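Tailspike protein (Siphovirus 9NA, PDB 3RIQ) binds Salmonella lipopolysaccharide, the receptor of the phage, and cleaves its O-antigen chains as an endorhamnosidase. Local coordinates at the interface of chains A and B. Coordinates in Å, arbitrary orientation; residue numbers count along the deposited sequence, not the author numbering. Chains: chain A/B, Tailspike protein.

Contact 1: the interface of chains A and B. Residues chain A 469-471, 490; chain B 454, 477-479.
A:Ser471 and B:Ile478 meet in a subunit interface of the tailspike trimer, where the start of strand 470-479 in chain A pairs, running the opposite way, with the end of the same strand in chain B. The interface ties the C-terminal parts of the subunits together. A:Ser471 is the hub, and its backbone and side chain both bond to B:Ile478. Its backbone N donates to B:Ile478 O at 2.9 Å, tilted out of the carbonyl plane. Its hydroxyl OG donates to B:Ser454 O at 2.7 Å, in the carbonyl plane and on a lone pair. The same OG accepts from B:Ile478 N at 3.1 Å, so two bonds on the hydroxyl fix its rotation. With chi1 at 74°, OG lies between the backbone N and the carbonyl carbon and points at chain B. A:Ser471 CB packs tightly on B:Ser454 CB, 3.5 Å away.

A:Asn490 and B:Gln479 form the second polar link. Their side chains cross at about a right angle, with the amide planes 68° apart. A:Asn490 ND2 donates to B:Gln479 OE1 at 3.0 Å, in the carbonyl plane of the glutamine amide and on a lone pair. The same ND2 also donates to A:Ser471 O at 2.9 Å within its own chain. These two bonds hold the asparagine amide in place and couple it to the strand edge.

B:Ile478 supplies the apolar part. Its CG2 branch lies 3.8 Å from A:Ser471 CB and 3.9 Å from A:Glu469 CB. CD1 crosses the glutamate side chain at a slant, near CB and OE1. A:Ala470 CB rests against the B:Gln479 amide, which is thus touched by both A:Ala470 and A:Asn490. The site joins strand ends and flanking loop residues of two subunits by backbone and side-chain bonds, and so likely stabilises the trimeric C-terminal end of the tailspike.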
loop_
_atom_site.group_PDB
_atom_site.type_symbol
_atom_site.label_atom_id
_atom_site.label_comp_id
_atom_site.label_asym_id
_atom_site.label_seq_id
_atom_site.Cartn_x
_atom_site.Cartn_y
_atom_site.Cartn_z
ATOM N N GLU A 469 -1.262 -41.437 13.220
ATOM C CA GLU A 469 -0.520 -41.253 11.995
ATOM C C GLU A 469 0.675 -42.216 11.880
ATOM O O GLU A 469 1.287 -42.616 12.901
ATOM C CB GLU A 469 0.004 -39.820 11.936
ATOM C CG GLU A 469 -1.092 -38.738 11.996
ATOM C CD GLU A 469 -1.472 -38.270 13.417
ATOM O OE1 GLU A 469 -1.021 -38.848 14.456
ATOM O OE2 GLU A 469 -2.248 -37.296 13.473
ATOM N N ALA A 470 0.983 -42.606 10.641
ATOM C CA ALA A 470 2.196 -43.372 10.338
ATOM C C ALA A 470 2.879 -42.729 9.141
ATOM O O ALA A 470 2.215 -42.281 8.191
ATOM C CB ALA A 470 1.892 -44.831 10.040
ATOM N N SER A 471 4.212 -42.689 9.193
ATOM C CA SER A 471 5.004 -42.086 8.134
ATOM C C SER A 471 6.345 -42.782 7.892
ATOM O O SER A 471 6.861 -43.531 8.749
ATOM C CB SER A 471 5.283 -40.599 8.445
ATOM O OG SER A 471 6.270 -40.485 9.475
ATOM N N ASN A 490 11.670 -45.753 9.478
ATOM C CA ASN A 490 10.343 -46.342 9.700
ATOM C C ASN A 490 9.668 -46.945 8.448
ATOM O O ASN A 490 8.437 -46.955 8.352
ATOM C CB ASN A 490 9.403 -45.347 10.433
ATOM C CG ASN A 490 8.198 -46.042 11.068
ATOM O OD1 ASN A 490 8.352 -47.151 11.638
ATOM N ND2 ASN A 490 7.005 -45.430 10.957
ATOM N N SER B 454 4.422 -35.696 10.021
ATOM C CA SER B 454 5.022 -36.950 9.570
ATOM C C SER B 454 6.552 -36.932 9.726
ATOM O O SER B 454 7.195 -37.979 9.729
ATOM C CB SER B 454 4.636 -37.225 8.107
ATOM O OG SER B 454 3.266 -37.654 8.005
ATOM N N ALA B 477 10.358 -40.143 12.420
ATOM C CA ALA B 477 9.078 -40.423 11.771
ATOM C C ALA B 477 7.987 -40.600 12.840
ATOM O O ALA B 477 8.202 -40.273 14.010
ATOM C CB ALA B 477 9.185 -41.703 10.896
ATOM N N ILE B 478 6.823 -41.095 12.428
ATOM C CA ILE B 478 5.711 -41.309 13.353
ATOM C C ILE B 478 5.073 -42.674 13.026
ATOM O O ILE B 478 5.090 -43.126 11.874
ATOM C CB ILE B 478 4.671 -40.113 13.278
ATOM C CG1 ILE B 478 3.731 -40.096 14.509
ATOM C CG2 ILE B 478 3.903 -40.104 11.937
ATOM C CD1 ILE B 478 2.923 -38.770 14.696
ATOM N N GLN B 479 4.509 -43.304 14.055
ATOM C CA GLN B 479 3.800 -44.590 13.910
ATOM C C GLN B 479 2.756 -44.712 15.032
ATOM O O GLN B 479 3.087 -44.509 16.193
ATOM C CB GLN B 479 4.796 -45.775 14.001
ATOM C CG GLN B 479 4.166 -47.138 13.728
ATOM C CD GLN B 479 3.728 -47.317 12.292
ATOM O OE1 GLN B 479 4.428 -46.911 11.366
ATOM N NE2 GLN B 479 2.545 -47.926 12.097
#

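Contact 2: the interface of chains A and B. Residues chain A 160, 180, 182; chain B 155, 157, 175, 177, 179.
A:Arg182 and A:His160 reach from chain A onto the side of the chain B beta-helix, where they meet residues of strands 156-159 and 176-179 and the loops before them. The right-handed beta-helices of the trimer pack here.

A:Arg182 ends between two loop residues of chain B. NH1 donates to the side-chain carbonyl OD1 of B:Asn155 at 2.8 Å. The donor lies in the carbonyl plane of the amide, but OD1 is tilted 24° from the guanidinium plane. NH2 makes a weak bond to the same OD1. It also donates to the backbone carbonyl O of B:His175 at 2.9 Å, with that carbonyl group at the guanidinium edge. The arginine thus bridges residues of two chain B loops. Its chain bends at chi3 (-67°), which turns the guanidinium toward them. B:Ile157 CG1 lies over one guanidinium face, near its rim. B:Leu177 CD2 packs beside the stem, 4.0 Å from A:Arg182 CD.

A:His160 presents a face to one residue and an edge to another. B:Ile157 CD1 sits over the ring, 3.6 Å from its centroid, in a CH-pi contact. B:Leu177 CD2 lies on the same side of the ring, off the rim, 3.8 Å from A:His160 CD2. At the ring edge, NE2 donates to the carboxylate OE2 of B:Glu179 at 2.8 Å. The bond is nearly straight (174° at H). OE2 lies in the ring plane, yet the donor meets it from above the carboxylate plane. The glutamate chain is extended beyond CG, which carries its carboxylate out to the ring. The carboxylate could favour a protonated imidazole, though protonation is not seen.

B:Ile157 and B:Leu177 therefore touch both A:His160 and A:Arg182, between the polar contacts. The site joins chain A loops to neighbouring strands of the chain B beta-helix and likely supports the trimeric body of the tailspike.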
loop_
_atom_site.group_PDB
_atom_site.type_symbol
_atom_site.label_atom_id
_atom_site.label_comp_id
_atom_site.label_asym_id
_atom_site.label_seq_id
_atom_site.Cartn_x
_atom_site.Cartn_y
_atom_site.Cartn_z
ATOM N N HIS A 160 -12.213 19.591 -12.468
ATOM C CA HIS A 160 -13.296 18.738 -12.962
ATOM C C HIS A 160 -13.590 18.861 -14.449
ATOM O O HIS A 160 -14.744 18.974 -14.864
ATOM C CB HIS A 160 -14.578 18.952 -12.140
ATOM C CG HIS A 160 -14.363 18.911 -10.654
ATOM N ND1 HIS A 160 -14.440 20.033 -9.846
ATOM C CD2 HIS A 160 -14.097 17.870 -9.831
ATOM C CE1 HIS A 160 -14.223 19.683 -8.586
ATOM N NE2 HIS A 160 -14.004 18.374 -8.553
ATOM N N SER A 180 -9.202 15.982 -11.005
ATOM C CA SER A 180 -10.431 15.199 -11.124
ATOM C C SER A 180 -11.169 15.287 -12.474
ATOM O O SER A 180 -12.365 15.617 -12.511
ATOM C CB SER A 180 -11.383 15.543 -9.970
ATOM O OG SER A 180 -12.541 14.748 -10.072
ATOM N N ARG A 182 -13.580 14.034 -15.125
ATOM C CA ARG A 182 -14.758 13.196 -14.854
ATOM C C ARG A 182 -15.790 13.412 -15.937
ATOM O O ARG A 182 -15.686 14.405 -16.665
ATOM C CB ARG A 182 -15.339 13.563 -13.489
ATOM C CG ARG A 182 -15.718 15.052 -13.308
ATOM C CD ARG A 182 -16.085 15.343 -11.820
ATOM N NE ARG A 182 -17.313 14.674 -11.416
ATOM C CZ ARG A 182 -18.534 15.185 -11.591
ATOM N NH1 ARG A 182 -18.696 16.359 -12.231
ATOM N NH2 ARG A 182 -19.607 14.489 -11.200
ATOM N N ASN B 155 -25.044 14.922 -12.125
ATOM C CA ASN B 155 -23.800 15.701 -12.316
ATOM C C ASN B 155 -23.743 16.945 -11.426
ATOM O O ASN B 155 -23.646 18.085 -11.920
ATOM C CB ASN B 155 -23.562 16.100 -13.781
ATOM C CG ASN B 155 -22.147 16.512 -14.006
ATOM O OD1 ASN B 155 -21.253 16.112 -13.241
ATOM N ND2 ASN B 155 -21.912 17.345 -15.022
ATOM N N ILE B 157 -21.757 18.632 -7.994
ATOM C CA ILE B 157 -20.611 18.493 -7.091
ATOM C C ILE B 157 -20.915 19.190 -5.775
ATOM O O ILE B 157 -21.326 20.348 -5.786
ATOM C CB ILE B 157 -19.290 19.085 -7.750
ATOM C CG1 ILE B 157 -18.999 18.398 -9.102
ATOM C CG2 ILE B 157 -18.097 18.967 -6.766
ATOM C CD1 ILE B 157 -17.818 18.993 -9.844
ATOM N N HIS B 175 -23.839 10.565 -11.077
ATOM C CA HIS B 175 -22.659 11.427 -11.172
ATOM C C HIS B 175 -22.679 12.525 -10.124
ATOM O O HIS B 175 -22.325 13.693 -10.405
ATOM C CB HIS B 175 -22.452 11.924 -12.603
ATOM C CG HIS B 175 -22.166 10.805 -13.560
ATOM N ND1 HIS B 175 -20.931 10.193 -13.636
ATOM C CD2 HIS B 175 -22.980 10.126 -14.399
ATOM C CE1 HIS B 175 -20.986 9.210 -14.519
ATOM N NE2 HIS B 175 -22.224 9.144 -14.988
ATOM N N LEU B 177 -20.715 13.923 -7.129
ATOM C CA LEU B 177 -19.389 13.853 -6.482
ATOM C C LEU B 177 -19.425 14.643 -5.203
ATOM O O LEU B 177 -19.727 15.841 -5.243
ATOM C CB LEU B 177 -18.319 14.453 -7.425
ATOM C CG LEU B 177 -16.933 14.658 -6.795
ATOM C CD1 LEU B 177 -16.286 13.298 -6.342
ATOM C CD2 LEU B 177 -16.029 15.349 -7.830
ATOM N N GLU B 179 -17.021 15.869 -2.305
ATOM C CA GLU B 179 -15.611 16.002 -1.928
ATOM C C GLU B 179 -15.475 16.436 -0.481
ATOM O O GLU B 179 -16.086 17.421 -0.057
ATOM C CB GLU B 179 -14.899 17.036 -2.792
ATOM C CG GLU B 179 -14.716 16.529 -4.245
ATOM C CD GLU B 179 -13.970 17.503 -5.160
ATOM O OE1 GLU B 179 -14.034 18.740 -4.931
ATOM O OE2 GLU B 179 -13.374 17.028 -6.153
#

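Contact 1 and contact 2 lie about 65 Å apart, measured between the centres of their C-alpha atoms, and share no residue or strand. Both join chains A and B, so one pair of subunits is held at two distant levels along the elongated spike. Contact 2 lies toward the N-terminal part of the beta-helix body, contact 1 in the C-terminal region. The style differs: strand edges and short side chains at contact 1, flat polar side chains with an isoleucine over their faces at contact 2. Repeated in the three-chain assembly, the two would help keep the subunits in register along its length.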